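Local coordinates for protein ultraspiracle (Drosophila melanogaster, PDB 1HG4) that probably acts as a nuclear-receptor transcription factor, its ligand-binding domain holding a phospholipid and caught in an inactive conformation, at residues R68-F73 with I184-P189. Numbering follows the deposited sequence.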
loop_
_atom_site.group_PDB
_atom_site.type_symbol
_atom_site.label_atom_id
_atom_site.label_comp_id
_atom_site.label_asym_id
_atom_site.label_seq_id
_atom_site.Cartn_x
_atom_site.Cartn_y
_atom_site.Cartn_z
ATOM N N ARG A 68 13.616 -3.072 17.942
ATOM C CA ARG A 68 14.347 -4.192 17.380
ATOM C C ARG A 68 13.559 -5.505 17.465
ATOM O O ARG A 68 13.688 -6.370 16.598
ATOM C CB ARG A 68 15.691 -4.342 18.093
ATOM C CG ARG A 68 16.379 -5.649 17.798
ATOM C CD ARG A 68 17.799 -5.443 17.380
ATOM N NE ARG A 68 18.648 -4.907 18.437
ATOM C CZ ARG A 68 19.857 -4.413 18.197
ATOM N NH1 ARG A 68 20.318 -4.403 16.954
ATOM N NH2 ARG A 68 20.594 -3.919 19.180
ATOM N N MET A 69 12.751 -5.640 18.513
ATOM C CA MET A 69 11.949 -6.839 18.727
ATOM C C MET A 69 10.533 -6.708 18.194
ATOM O O MET A 69 9.737 -7.632 18.331
ATOM C CB MET A 69 11.883 -7.191 20.222
ATOM C CG MET A 69 13.193 -7.712 20.799
ATOM S SD MET A 69 13.047 -8.170 22.529
ATOM C CE MET A 69 13.269 -6.512 23.294
ATOM N N MET A 70 10.210 -5.563 17.605
ATOM C CA MET A 70 8.868 -5.372 17.061
ATOM C C MET A 70 8.755 -6.087 15.724
ATOM O O MET A 70 9.700 -6.091 14.927
ATOM C CB MET A 70 8.546 -3.882 16.908
ATOM C CG MET A 70 8.138 -3.199 18.212
ATOM S SD MET A 70 6.473 -3.683 18.866
ATOM C CE MET A 70 5.417 -2.537 17.999
ATOM N N PRO A 71 7.599 -6.723 15.468
ATOM C CA PRO A 71 7.348 -7.461 14.219
ATOM C C PRO A 71 7.723 -6.678 12.964
ATOM O O PRO A 71 7.261 -5.546 12.777
ATOM C CB PRO A 71 5.845 -7.756 14.282
ATOM C CG PRO A 71 5.585 -7.885 15.751
ATOM C CD PRO A 71 6.402 -6.732 16.334
ATOM N N HIS A 72 8.580 -7.286 12.137
ATOM C CA HIS A 72 9.044 -6.714 10.860
ATOM C C HIS A 72 10.022 -5.543 10.894
ATOM O O HIS A 72 10.705 -5.292 9.891
ATOM C CB HIS A 72 7.842 -6.316 9.987
ATOM C CG HIS A 72 7.012 -7.481 9.553
ATOM N ND1 HIS A 72 7.208 -8.129 8.352
ATOM C CD2 HIS A 72 6.029 -8.162 10.192
ATOM C CE1 HIS A 72 6.383 -9.158 8.271
ATOM N NE2 HIS A 72 5.658 -9.201 9.375
ATOM N N PHE A 73 10.097 -4.837 12.023
ATOM C CA PHE A 73 10.984 -3.680 12.153
ATOM C C PHE A 73 12.405 -3.913 11.647
ATOM O O PHE A 73 12.898 -3.164 10.805
ATOM C CB PHE A 73 11.061 -3.218 13.606
ATOM C CG PHE A 73 11.768 -1.900 13.782
ATOM C CD1 PHE A 73 11.144 -0.707 13.425
ATOM C CD2 PHE A 73 13.059 -1.847 14.291
ATOM C CE1 PHE A 73 11.794 0.512 13.573
ATOM C CE2 PHE A 73 13.715 -0.625 14.440
ATOM C CZ PHE A 73 13.085 0.548 14.083
ATOM N N ILE A 184 1.185 2.071 16.678
ATOM C CA ILE A 184 0.645 2.871 15.573
ATOM C C ILE A 184 1.623 4.021 15.308
ATOM O O ILE A 184 1.893 4.370 14.150
ATOM C CB ILE A 184 -0.782 3.437 15.916
ATOM C CG1 ILE A 184 -1.796 2.307 15.901
ATOM C CG2 ILE A 184 -1.214 4.526 14.928
ATOM C CD1 ILE A 184 -3.016 2.613 16.687
ATOM N N ILE A 185 2.165 4.584 16.391
ATOM C CA ILE A 185 3.111 5.687 16.308
ATOM C C ILE A 185 4.398 5.256 15.636
ATOM O O ILE A 185 4.860 5.906 14.693
ATOM C CB ILE A 185 3.437 6.246 17.714
ATOM C CG1 ILE A 185 2.186 6.887 18.314
ATOM C CG2 ILE A 185 4.558 7.263 17.637
ATOM C CD1 ILE A 185 2.345 7.277 19.764
ATOM N N LEU A 186 4.985 4.171 16.123
ATOM C CA LEU A 186 6.230 3.649 15.554
ATOM C C LEU A 186 6.116 3.404 14.051
ATOM O O LEU A 186 6.928 3.905 13.279
ATOM C CB LEU A 186 6.628 2.332 16.238
ATOM C CG LEU A 186 7.935 1.699 15.744
ATOM C CD1 LEU A 186 9.110 2.626 16.054
ATOM C CD2 LEU A 186 8.143 0.349 16.416
ATOM N N TYR A 187 5.110 2.633 13.650
ATOM C CA TYR A 187 4.885 2.291 12.235
ATOM C C TYR A 187 4.303 3.467 11.438
ATOM O O TYR A 187 3.146 3.425 10.999
ATOM C CB TYR A 187 3.928 1.092 12.127
ATOM C CG TYR A 187 4.451 -0.192 12.743
ATOM C CD1 TYR A 187 5.718 -0.667 12.434
ATOM C CD2 TYR A 187 3.663 -0.946 13.608
ATOM C CE1 TYR A 187 6.187 -1.869 12.970
ATOM C CE2 TYR A 187 4.123 -2.145 14.148
ATOM C CZ TYR A 187 5.389 -2.598 13.820
ATOM O OH TYR A 187 5.869 -3.788 14.327
ATOM N N ASN A 188 5.117 4.498 11.230
ATOM C CA ASN A 188 4.673 5.695 10.528
ATOM C C ASN A 188 5.271 5.730 9.116
ATOM O O ASN A 188 6.464 5.960 8.937
ATOM C CB ASN A 188 5.081 6.926 11.346
ATOM C CG ASN A 188 4.660 8.238 10.705
ATOM O OD1 ASN A 188 4.941 9.311 11.242
ATOM N ND2 ASN A 188 3.995 8.164 9.563
ATOM N N PRO A 189 4.432 5.512 8.093
ATOM C CA PRO A 189 4.854 5.500 6.693
ATOM C C PRO A 189 4.948 6.842 5.980
ATOM O O PRO A 189 5.439 6.909 4.857
ATOM C CB PRO A 189 3.805 4.610 6.045
ATOM C CG PRO A 189 2.547 5.059 6.755
ATOM C CD PRO A 189 3.001 5.147 8.212
#
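In ultraspiracle, Tyr187, one residue past helix 175-186, ties the helix end to the distant loop 68-73. The polar part of the contact is a single hydrogen bond: Tyr187 OH donates to Pro71 O over 2.7 Å, lying in the carbonyl plane on a lone pair, with a C=O···O angle of 134°. The side chain reaches across because its CG stands anti to the carbonyl carbon (chi1 -63°), which sends the phenol out to the turn at 70-73, where Phe73 N bonds back to Met70 O at 3.2 Å.

Within the mainly helical ligand-binding domain of nuclear receptors, the contact joins the loop between helices 46-68 and 78-100 to the C-terminal end of helix 175-186. The helical backbone conformation breaks at Tyr187, the centre of an inverse gamma turn, with Asn188 N bonded to Leu186 O; its side chain also touches Cys203 of helix 197-218 and Phe9.

Apolar packing makes up the rest. The side chains of Pro71 and Tyr187 cross nearly at right angles, Pro71 CD 3.6 Å from Tyr187 OH. Met70, bent at chi2 and chi3, crosses Tyr187 obliquely and sets its CE 4.1 Å from Tyr187 CE2. Nearer the backbone, Met70 CG lies 4.0 Å from Leu186 CD2, the two side chains lying alongside and running antiparallel. The other methyl, Leu186 CD1, comes within 4.2 Å of Phe73 CE1, on a ring that also packs against Leu84 and Leu85 of helix 78-100. A phenylalanine in place of Tyr187 would take away the hydroxyl and with it the bond to Pro71 O, and would probably loosen the tie between loop and helix end.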